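Local coordinates for D-glycero-alpha-D-manno-heptose 7-phosphate kinase (Campylobacter jejuni subsp. jejuni, PDB 4N3O) that catalyses the ATP-dependent phosphorylation of D-glycero-alpha-D-manno-heptose 7-phosphate at C-1, giving the 1,7-bisphosphate on the way to GDP-heptose and capsule polysaccharide, at the calcium ion site and the interface of chains B and A. Sequence-based numbering; all coordinates share one arbitrary frame. Chains: chain A/B, Putative D-glycero-D-manno-heptose 7-phosphate kinase.

Contact 1: the calcium ion site. Residues chain A 77, 82, 86, 153-154. With CA (calcium ion), chain C.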
loop_
_atom_site.group_PDB
_atom_site.type_symbol
_atom_site.label_atom_id
_atom_site.label_comp_id
_atom_site.label_asym_id
_atom_site.label_seq_id
_atom_site.Cartn_x
_atom_site.Cartn_y
_atom_site.Cartn_z
ATOM N N ASN A 77 -11.400 0.394 35.859
ATOM C CA ASN A 77 -11.293 1.560 34.979
ATOM C C ASN A 77 -10.644 2.763 35.642
ATOM O O ASN A 77 -10.896 3.038 36.803
ATOM C CB ASN A 77 -12.670 1.987 34.472
ATOM C CG ASN A 77 -13.248 1.024 33.465
ATOM O OD1 ASN A 77 -12.527 0.227 32.856
ATOM N ND2 ASN A 77 -14.555 1.108 33.260
ATOM N N ASP A 82 -9.252 2.308 28.806
ATOM C CA ASP A 82 -10.196 1.371 29.421
ATOM C C ASP A 82 -10.616 0.271 28.442
ATOM O O ASP A 82 -10.898 -0.852 28.861
ATOM C CB ASP A 82 -11.399 2.095 30.002
ATOM C CG ASP A 82 -11.078 2.803 31.325
ATOM O OD1 ASP A 82 -10.046 2.488 31.964
ATOM O OD2 ASP A 82 -11.883 3.666 31.740
ATOM N N SER A 86 -10.966 -3.861 29.293
ATOM C CA SER A 86 -12.145 -4.706 29.048
ATOM C C SER A 86 -11.717 -5.961 28.325
ATOM O O SER A 86 -12.133 -7.046 28.698
ATOM C CB SER A 86 -13.203 -3.979 28.216
ATOM O OG SER A 86 -13.634 -2.798 28.857
ATOM N N GLU A 153 -20.295 -3.527 25.692
ATOM C CA GLU A 153 -20.295 -3.343 27.159
ATOM C C GLU A 153 -19.973 -1.906 27.539
ATOM O O GLU A 153 -20.611 -1.328 28.413
ATOM C CB GLU A 153 -19.362 -4.349 27.899
ATOM C CG GLU A 153 -17.865 -4.027 27.919
ATOM C CD GLU A 153 -17.013 -5.032 28.720
ATOM O OE1 GLU A 153 -17.007 -6.246 28.380
ATOM O OE2 GLU A 153 -16.300 -4.590 29.666
ATOM N N ASP A 154 -19.014 -1.324 26.839
ATOM C CA ASP A 154 -18.563 0.038 27.112
ATOM C C ASP A 154 -19.426 1.106 26.405
ATOM O O ASP A 154 -19.462 2.238 26.860
ATOM C CB ASP A 154 -17.061 0.187 26.732
ATOM C CG ASP A 154 -16.115 -0.752 27.556
ATOM O OD1 ASP A 154 -16.487 -1.190 28.673
ATOM O OD2 ASP A 154 -14.979 -1.027 27.098
HETATM CA CA CA C . -15.470 -2.507 30.298
HETATM O O HOH W 1 -14.508 -3.353 31.941
HETATM O O HOH W 2 -13.577 -1.060 30.855
HETATM O O HOH W 3 -16.198 -0.394 31.115
#
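This calcium site of a GHMP-family kinase looks adventitious, or at most a local clamp between two helices, and not catalytic. The ion is partly occupied, three of its observed ligands are waters, and the site centre lies about 18 Å from A:Asp163, the probable proton acceptor. The kinase is expected to use magnesium, bound by other residues, and the calcium may come from purification or crystallisation.

The ion sits between helix 82-96, which supplies A:Ser86, and the C-terminal end of helix 140-154, which supplies A:Glu153 and A:Asp154. Carboxylates suit calcium because their hard, anionic oxygens offset its charge, and each acid here uses one oxygen. A:Asp154 OD1 binds the calcium ion at 2.3 Å, whereas the other oxygen, A:Asp154 OD2, accepts a hydrogen bond from A:Ser86 OG through the syn lone pair, 2.8 Å away. The A:Asp154 carboxylate is thereby tied at both oxygens, which should fix its rotation and orient the serine hydroxyl. That hydroxyl oxygen, A:Ser86 OG, itself meets the calcium ion at 2.4 Å, so metal binding and hydrogen donation coincide on a short side chain that can do both.

A:Glu153 OE2 also reaches the calcium ion at 2.3 Å. Its CG takes the crowded position between backbone N and carbonyl carbon (chi1 80°), and the chain then runs extended (chi2 177°), carrying the carboxylate alongside that of its neighbour. Two adjacent acids would repel each other when charged; the shared cation probably offsets this and favours the ionised form of both.

With the waters seen, the shell is a distorted six-coordinate one, and A:Asn77, a second-shell residue, holds two of these metal-bound waters. Its amide suits this role by offering an acceptor and a donor: A:Asn77 OD1 lies 2.6 Å from water 2, while A:Asn77 ND2 makes a nearly straight bond (168° at H) to water 3 at 3.1 Å.

Contact 2: the interface of chains B and A. Residues chain B 200-201, 310-311; chain A 8, 47, 49, 105.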
loop_
_atom_site.group_PDB
_atom_site.type_symbol
_atom_site.label_atom_id
_atom_site.label_comp_id
_atom_site.label_asym_id
_atom_site.label_seq_id
_atom_site.Cartn_x
_atom_site.Cartn_y
_atom_site.Cartn_z
ATOM N N ALA B 200 6.843 -3.732 9.109
ATOM C CA ALA B 200 6.674 -3.250 10.500
ATOM C C ALA B 200 7.950 -2.595 11.028
ATOM O O ALA B 200 7.883 -1.690 11.865
ATOM C CB ALA B 200 6.253 -4.389 11.411
ATOM N N ARG B 201 9.097 -3.042 10.506
ATOM C CA ARG B 201 10.412 -2.539 10.904
ATOM C C ARG B 201 10.921 -1.408 10.039
ATOM O O ARG B 201 12.047 -0.993 10.214
ATOM C CB ARG B 201 11.473 -3.615 10.675
ATOM C CG ARG B 201 11.250 -4.993 11.241
ATOM C CD ARG B 201 11.849 -5.179 12.588
ATOM N NE ARG B 201 11.958 -6.597 12.878
ATOM C CZ ARG B 201 12.439 -7.079 14.013
ATOM N NH1 ARG B 201 12.493 -8.391 14.204
ATOM N NH2 ARG B 201 12.847 -6.248 14.969
ATOM N N PRO B 310 9.497 -1.815 15.825
ATOM C CA PRO B 310 8.087 -1.522 15.607
ATOM C C PRO B 310 7.411 -0.777 16.756
ATOM O O PRO B 310 6.578 0.077 16.516
ATOM C CB PRO B 310 7.482 -2.900 15.419
ATOM C CG PRO B 310 8.607 -3.690 14.805
ATOM C CD PRO B 310 9.821 -3.221 15.541
ATOM N N THR B 311 7.780 -1.055 17.998
ATOM C CA THR B 311 7.161 -0.321 19.115
ATOM C C THR B 311 7.656 1.123 19.220
ATOM O O THR B 311 7.276 1.840 20.138
ATOM C CB THR B 311 7.408 -1.013 20.459
ATOM O OG1 THR B 311 8.789 -0.914 20.803
ATOM C CG2 THR B 311 7.009 -2.465 20.390
ATOM N N ARG A 8 2.403 -10.030 16.564
ATOM C CA ARG A 8 2.014 -8.772 15.941
ATOM C C ARG A 8 0.766 -9.024 15.172
ATOM O O ARG A 8 0.559 -10.127 14.690
ATOM C CB ARG A 8 3.069 -8.211 14.958
ATOM C CG ARG A 8 4.458 -7.972 15.542
ATOM C CD ARG A 8 5.298 -7.063 14.663
ATOM N NE ARG A 8 6.723 -7.321 14.866
ATOM C CZ ARG A 8 7.461 -6.840 15.867
ATOM N NH1 ARG A 8 8.738 -7.179 15.945
ATOM N NH2 ARG A 8 6.947 -6.049 16.801
ATOM N N THR A 47 1.494 -4.776 18.664
ATOM C CA THR A 47 2.620 -5.635 19.060
ATOM C C THR A 47 2.377 -6.035 20.533
ATOM O O THR A 47 2.097 -5.181 21.372
ATOM C CB THR A 47 3.985 -4.954 18.906
ATOM O OG1 THR A 47 4.358 -4.937 17.523
ATOM C CG2 THR A 47 5.055 -5.694 19.662
ATOM N N ILE A 49 4.095 -8.309 23.673
ATOM C CA ILE A 49 5.318 -8.973 24.094
ATOM C C ILE A 49 5.170 -9.579 25.473
ATOM O O ILE A 49 4.830 -8.881 26.431
ATOM C CB ILE A 49 6.494 -7.982 24.156
ATOM C CG1 ILE A 49 6.573 -7.156 22.864
ATOM C CG2 ILE A 49 7.802 -8.735 24.391
ATOM C CD1 ILE A 49 7.617 -6.053 22.915
ATOM N N HIS A 105 1.343 -2.695 22.534
ATOM C CA HIS A 105 1.729 -1.421 21.896
ATOM C C HIS A 105 0.931 -1.263 20.629
ATOM O O HIS A 105 0.882 -2.187 19.867
ATOM C CB HIS A 105 3.206 -1.452 21.515
ATOM C CG HIS A 105 4.108 -1.940 22.603
ATOM N ND1 HIS A 105 4.814 -1.091 23.427
ATOM C CD2 HIS A 105 4.430 -3.195 22.994
ATOM C CE1 HIS A 105 5.543 -1.799 24.268
ATOM N NE2 HIS A 105 5.321 -3.077 24.035
#
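A short 3-10 turn of chain B, 310-312, packs against side chains of strands 6-21, 42-50 and 102-108 of chain A, joining two GHMP-kinase subunits across part of a two-fold interface. The dimer belongs to the deposited assembly, and the structure alone does not show that it forms in solution. The patch hides 194 Å² in all and works through shape, since no nitrogen or oxygen of one side lies within bonding reach of the other.

B:Thr311 buries the most surface, 67 Å². Its methyl CG2 stands anti to the carbonyl carbon and points over one face of the A:His105 imidazole, 3.8 Å from the ring centroid, a CH-pi contact. The methyl is displaced toward the rim, on the CG and CD2 side. The same CG2 meets the methyl A:Thr47 CG2 tip to tip at 3.8 Å, so one small branch fills the angle between ring and methyl. Threonine suits the place because its hydroxyl OG1 occupies the other branch, in the crowded position (chi1 69°), while the methyl faces the partner.

B:Pro310 crosses A:Arg8 at about a right angle. The pyrrolidine carbon B:Pro310 CG rests over one guanidinium face, 3.5 Å from A:Arg8 CZ and offset toward the rim. A rigid apolar ring fits a flat cationic group whose N-H bonds point outward in its own plane. One of these is used within chain A: A:Arg8 NH2 donates to the hydroxyl A:Thr47 OG1 at 2.9 Å, only 3° out of plane. This bond helps hold the guanidinium turned toward the proline, at the tip of a chain extended from CG to NE.

B:Arg201 brings a like charge near: B:Arg201 NH1 is 4.3 Å from A:Arg8 NH1, with the two guanidinium planes 65° apart. This proximity may cost some stability.

About 24 Å separates the centres of contact 1 and contact 2, and the two have no residue or secondary-structure element in common. The protein ligands of contact 1 all come from chain A, on helices 82-96 and 140-154, so the calcium ion does not bridge the subunits, while contact 2 uses strands of chain A to meet chain B. Helix 82-96 and strand 102-108 do follow each other in the chain, giving a sequence connection between them. Contact 2 is about 30 Å from B:Asp163, the probable proton acceptor of chain B, so a direct part in its catalysis is unlikely; two-fold symmetry repeats it with the chains exchanged.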